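Local coordinates for putative dehydrogenase (Pseudomonas fluorescens, PDB 6UUG), which is a two-component flavin-dependent monooxygenase that acts on methanesulfinate in bacterial sulfur assimilation, built on an acyl-CoA dehydrogenase-like fold, at residues A[109-117]-A[128-139]. Numbering follows the deposited sequence. Where two conformers were deposited one is given.
Sequences HHLMLATVR and WFEQTARQNWFW
H109 and W139 secure the chain that follows a buried, nearly antiparallel helical hairpin to the hairpin's first arm, in the N-terminal domain of the acyl-CoA dehydrogenase fold; the second arm leads through a short turn into a β-strand. Segments 109-117 and 128-135 of helices 100-119 and 122-135 run at 154°, their axes 11.4 Å apart at closest approach, and the indole of W139, the first residue of strand 139-142, packs beside the helix pair against L113. Beyond Q135, N136 leaves the helix with positive phi and begins the turn that brings the chain back to H109. There W139 N donates to H109 ND1 at 3.0 Å, almost straight and within the imidazole plane. H109 presents this edge to the strand because its chi1 of 162° swings CG away from the backbone N, while its NE2 is bonded to L70 O; the ring thus links three parts of the chain and is fixed in its rotation. F138 lies obliquely beside it, its CE1 3.9 Å from H109 CB. Over one face of the W139 indole, L113 sets its CD2 methyl 3.8 Å from the centroid of the five-membered ring, a CH-pi contact. M112 CB meets W139 at CB, and V116 CG1 reaches the far rim at CZ3. V116 also leans on W128 CE3, and I178 and A194 of the neighbouring strands add to this apolar layer. A leucine in place of W139 would probably strip L113 CD2 of its aromatic face and leave T132 OG1 without its indole donor. On the helix side, F129 turns its ring edge to L113 O, with CZ 3.7 Å from R117 CB. T132 OG1 is doubly engaged: it donates to W128 O at 2.7 Å and accepts from W139 NE1 at 2.8 Å, the oxygen lying 16° out of the indole plane.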
loop_
_atom_site.group_PDB
_atom_site.type_symbol
_atom_site.label_atom_id
_atom_site.label_comp_id
_atom_site.label_asym_id
_atom_site.label_seq_id
_atom_site.Cartn_x
_atom_site.Cartn_y
_atom_site.Cartn_z
ATOM N N HIS A 109 -4.180 -27.345 22.189
ATOM C CA HIS A 109 -4.455 -28.685 22.704
ATOM C C HIS A 109 -4.095 -29.754 21.667
ATOM O O HIS A 109 -3.357 -30.703 21.958
ATOM C CB HIS A 109 -5.929 -28.770 23.131
ATOM C CG HIS A 109 -6.446 -30.165 23.262
ATOM N ND1 HIS A 109 -6.325 -30.896 24.424
ATOM C CD2 HIS A 109 -7.073 -30.970 22.371
ATOM C CE1 HIS A 109 -6.862 -32.092 24.244
ATOM N NE2 HIS A 109 -7.317 -32.165 23.006
ATOM N N HIS A 110 -4.561 -29.594 20.425
ATOM C CA HIS A 110 -4.254 -30.634 19.440
ATOM C C HIS A 110 -2.787 -30.601 19.024
ATOM O O HIS A 110 -2.224 -31.638 18.642
ATOM C CB HIS A 110 -5.200 -30.511 18.241
ATOM C CG HIS A 110 -6.613 -30.873 18.584
ATOM N ND1 HIS A 110 -6.998 -32.174 18.824
ATOM C CD2 HIS A 110 -7.710 -30.109 18.805
ATOM C CE1 HIS A 110 -8.277 -32.202 19.147
ATOM N NE2 HIS A 110 -8.733 -30.961 19.150
ATOM N N LEU A 111 -2.152 -29.427 19.090
ATOM C CA LEU A 111 -0.706 -29.357 18.883
ATOM C C LEU A 111 0.056 -30.126 19.962
ATOM O O LEU A 111 1.072 -30.768 19.670
ATOM C CB LEU A 111 -0.243 -27.894 18.844
ATOM C CG LEU A 111 1.267 -27.668 18.724
ATOM C CD1 LEU A 111 1.794 -28.142 17.388
ATOM C CD2 LEU A 111 1.593 -26.175 18.909
ATOM N N MET A 112 -0.407 -30.065 21.216
ATOM C CA MET A 112 0.259 -30.832 22.273
ATOM C C MET A 112 0.141 -32.331 22.017
ATOM O O MET A 112 1.109 -33.080 22.205
ATOM C CB MET A 112 -0.327 -30.493 23.645
ATOM C CG MET A 112 -0.198 -29.028 24.070
ATOM S SD MET A 112 1.453 -28.326 23.871
ATOM C CE MET A 112 1.154 -27.066 22.622
ATOM N N LEU A 113 -1.032 -32.784 21.564
ATOM C CA LEU A 113 -1.181 -34.189 21.196
ATOM C C LEU A 113 -0.264 -34.556 20.035
ATOM O O LEU A 113 0.347 -35.630 20.032
ATOM C CB LEU A 113 -2.641 -34.479 20.851
ATOM C CG LEU A 113 -3.637 -34.446 22.006
ATOM C CD1 LEU A 113 -5.034 -34.690 21.456
ATOM C CD2 LEU A 113 -3.260 -35.535 23.027
ATOM N N ALA A 114 -0.140 -33.669 19.044
ATOM C CA ALA A 114 0.785 -33.921 17.945
ATOM C C ALA A 114 2.216 -34.028 18.437
ATOM O O ALA A 114 3.011 -34.795 17.880
ATOM C CB ALA A 114 0.687 -32.810 16.895
ATOM N N THR A 115 2.553 -33.260 19.475
ATOM C CA THR A 115 3.906 -33.253 20.024
ATOM C C THR A 115 4.284 -34.619 20.596
ATOM O O THR A 115 5.365 -35.141 20.308
ATOM C CB THR A 115 4.020 -32.172 21.101
ATOM O OG1 THR A 115 3.712 -30.892 20.530
ATOM C CG2 THR A 115 5.431 -32.121 21.652
ATOM N N VAL A 116 3.420 -35.205 21.435
ATOM C CA VAL A 116 3.744 -36.533 21.955
ATOM C C VAL A 116 3.721 -37.560 20.827
ATOM O O VAL A 116 4.548 -38.484 20.790
ATOM C CB VAL A 116 2.816 -36.930 23.131
ATOM C CG1 VAL A 116 2.980 -35.980 24.296
ATOM C CG2 VAL A 116 1.360 -37.023 22.724
ATOM N N ARG A 117 2.813 -37.389 19.860
ATOM C CA ARG A 117 2.724 -38.341 18.755
ATOM C C ARG A 117 4.005 -38.354 17.931
ATOM O O ARG A 117 4.483 -39.420 17.526
ATOM C CB ARG A 117 1.525 -37.999 17.865
ATOM C CG ARG A 117 1.482 -38.758 16.524
ATOM C CD ARG A 117 1.224 -40.241 16.748
ATOM N NE ARG A 117 1.259 -41.019 15.506
ATOM C CZ ARG A 117 2.364 -41.497 14.933
ATOM N NH1 ARG A 117 3.563 -41.280 15.462
ATOM N NH2 ARG A 117 2.272 -42.201 13.814
ATOM N N TRP A 128 -1.501 -42.205 26.155
ATOM C CA TRP A 128 -1.922 -40.816 26.321
ATOM C C TRP A 128 -3.118 -40.493 25.432
ATOM O O TRP A 128 -4.042 -39.792 25.866
ATOM C CB TRP A 128 -0.755 -39.872 26.034
ATOM C CG TRP A 128 0.197 -39.754 27.192
ATOM C CD1 TRP A 128 -0.115 -39.839 28.523
ATOM C CD2 TRP A 128 1.609 -39.526 27.123
ATOM N NE1 TRP A 128 1.021 -39.674 29.285
ATOM C CE2 TRP A 128 2.091 -39.488 28.447
ATOM C CE3 TRP A 128 2.514 -39.356 26.068
ATOM C CZ2 TRP A 128 3.437 -39.293 28.743
ATOM C CZ3 TRP A 128 3.845 -39.158 26.361
ATOM C CH2 TRP A 128 4.298 -39.125 27.690
ATOM N N PHE A 129 -3.113 -40.989 24.190
ATOM C CA PHE A 129 -4.252 -40.791 23.289
ATOM C C PHE A 129 -5.505 -41.476 23.826
ATOM O O PHE A 129 -6.596 -40.897 23.829
ATOM C CB PHE A 129 -3.931 -41.326 21.893
ATOM C CG PHE A 129 -3.182 -40.360 21.007
ATOM C CD1 PHE A 129 -2.510 -39.278 21.544
ATOM C CD2 PHE A 129 -3.167 -40.541 19.629
ATOM C CE1 PHE A 129 -1.820 -38.382 20.712
ATOM C CE2 PHE A 129 -2.489 -39.663 18.790
ATOM C CZ PHE A 129 -1.816 -38.572 19.337
ATOM N N GLU A 130 -5.369 -42.730 24.259
ATOM C CA GLU A 130 -6.521 -43.455 24.786
ATOM C C GLU A 130 -7.116 -42.753 26.002
ATOM O O GLU A 130 -8.338 -42.589 26.096
ATOM C CB GLU A 130 -6.116 -44.891 25.124
ATOM C CG GLU A 130 -5.645 -45.679 23.922
ATOM C CD GLU A 130 -5.088 -47.047 24.297
ATOM O OE1 GLU A 130 -4.648 -47.212 25.457
ATOM O OE2 GLU A 130 -5.093 -47.953 23.435
ATOM N N GLN A 131 -6.273 -42.319 26.943
ATOM C CA GLN A 131 -6.813 -41.666 28.137
ATOM C C GLN A 131 -7.424 -40.311 27.811
ATOM O O GLN A 131 -8.432 -39.915 28.412
ATOM C CB GLN A 131 -5.729 -41.519 29.197
ATOM C CG GLN A 131 -5.167 -42.838 29.693
ATOM C CD GLN A 131 -4.018 -42.636 30.657
ATOM O OE1 GLN A 131 -4.192 -42.716 31.875
ATOM N NE2 GLN A 131 -2.835 -42.352 30.117
ATOM N N THR A 132 -6.825 -39.576 26.870
ATOM C CA THR A 132 -7.374 -38.279 26.489
ATOM C C THR A 132 -8.760 -38.424 25.878
ATOM O O THR A 132 -9.666 -37.637 26.176
ATOM C CB THR A 132 -6.417 -37.584 25.507
ATOM O OG1 THR A 132 -5.173 -37.320 26.167
ATOM C CG2 THR A 132 -7.008 -36.281 25.000
ATOM N N ALA A 133 -8.941 -39.429 25.018
ATOM C CA ALA A 133 -10.235 -39.638 24.375
ATOM C C ALA A 133 -11.275 -40.137 25.370
ATOM O O ALA A 133 -12.443 -39.732 25.316
ATOM C CB ALA A 133 -10.081 -40.632 23.223
ATOM N N ARG A 134 -10.867 -41.003 26.297
ATOM C CA ARG A 134 -11.819 -41.569 27.246
ATOM C C ARG A 134 -12.243 -40.541 28.292
ATOM O O ARG A 134 -13.417 -40.487 28.679
ATOM C CB ARG A 134 -11.211 -42.806 27.909
ATOM C CG ARG A 134 -12.011 -43.388 29.066
ATOM C CD ARG A 134 -11.345 -44.665 29.572
ATOM N NE ARG A 134 -9.897 -44.505 29.682
ATOM C CZ ARG A 134 -9.250 -44.296 30.822
ATOM N NH1 ARG A 134 -9.917 -44.237 31.968
ATOM N NH2 ARG A 134 -7.934 -44.155 30.818
ATOM N N GLN A 135 -11.312 -39.703 28.748
ATOM C CA GLN A 135 -11.576 -38.788 29.854
ATOM C C GLN A 135 -11.630 -37.312 29.454
ATOM O O GLN A 135 -11.741 -36.457 30.334
ATOM C CB GLN A 135 -10.521 -38.984 30.944
ATOM C CG GLN A 135 -10.302 -40.434 31.315
ATOM C CD GLN A 135 -9.184 -40.615 32.312
ATOM O OE1 GLN A 135 -8.411 -41.571 32.228
ATOM N NE2 GLN A 135 -9.090 -39.696 33.270
ATOM N N ASN A 136 -11.569 -36.996 28.160
ATOM C CA ASN A 136 -11.587 -35.612 27.663
ATOM C C ASN A 136 -10.587 -34.722 28.407
ATOM O O ASN A 136 -10.918 -33.627 28.861
ATOM C CB ASN A 136 -12.991 -35.008 27.727
ATOM C CG ASN A 136 -13.938 -35.639 26.733
ATOM O OD1 ASN A 136 -13.802 -35.458 25.522
ATOM N ND2 ASN A 136 -14.912 -36.375 27.238
ATOM N N TRP A 137 -9.350 -35.207 28.522
ATOM C CA TRP A 137 -8.260 -34.399 29.059
ATOM C C TRP A 137 -7.984 -33.203 28.151
ATOM O O TRP A 137 -7.883 -33.353 26.931
ATOM C CB TRP A 137 -6.985 -35.227 29.166
ATOM C CG TRP A 137 -6.940 -36.250 30.257
ATOM C CD1 TRP A 137 -7.865 -36.469 31.242
ATOM C CD2 TRP A 137 -5.895 -37.198 30.465
ATOM N NE1 TRP A 137 -7.448 -37.505 32.056
ATOM C CE2 TRP A 137 -6.242 -37.968 31.596
ATOM C CE3 TRP A 137 -4.692 -37.474 29.802
ATOM C CZ2 TRP A 137 -5.428 -38.992 32.073
ATOM C CZ3 TRP A 137 -3.885 -38.495 30.282
ATOM C CH2 TRP A 137 -4.258 -39.237 31.406
ATOM N N PHE A 138 -7.828 -32.026 28.758
ATOM C CA PHE A 138 -7.454 -30.796 28.061
ATOM C C PHE A 138 -5.948 -30.610 28.243
ATOM O O PHE A 138 -5.463 -30.547 29.377
ATOM C CB PHE A 138 -8.237 -29.606 28.634
ATOM C CG PHE A 138 -8.674 -28.565 27.607
ATOM C CD1 PHE A 138 -7.774 -28.028 26.699
ATOM C CD2 PHE A 138 -9.985 -28.120 27.577
ATOM C CE1 PHE A 138 -8.179 -27.060 25.770
ATOM C CE2 PHE A 138 -10.413 -27.162 26.655
ATOM C CZ PHE A 138 -9.503 -26.626 25.748
ATOM N N TRP A 139 -5.206 -30.553 27.136
ATOM C CA TRP A 139 -3.749 -30.426 27.169
ATOM C C TRP A 139 -3.341 -28.965 27.002
ATOM O O TRP A 139 -3.847 -28.279 26.110
ATOM C CB TRP A 139 -3.103 -31.255 26.054
ATOM C CG TRP A 139 -3.110 -32.742 26.297
ATOM C CD1 TRP A 139 -4.207 -33.547 26.395
ATOM C CD2 TRP A 139 -1.966 -33.596 26.446
ATOM N NE1 TRP A 139 -3.817 -34.852 26.600
ATOM C CE2 TRP A 139 -2.448 -34.906 26.643
ATOM C CE3 TRP A 139 -0.580 -33.376 26.450
ATOM C CZ2 TRP A 139 -1.598 -35.995 26.827
ATOM C CZ3 TRP A 139 0.268 -34.459 26.632
ATOM C CH2 TRP A 139 -0.245 -35.754 26.824
#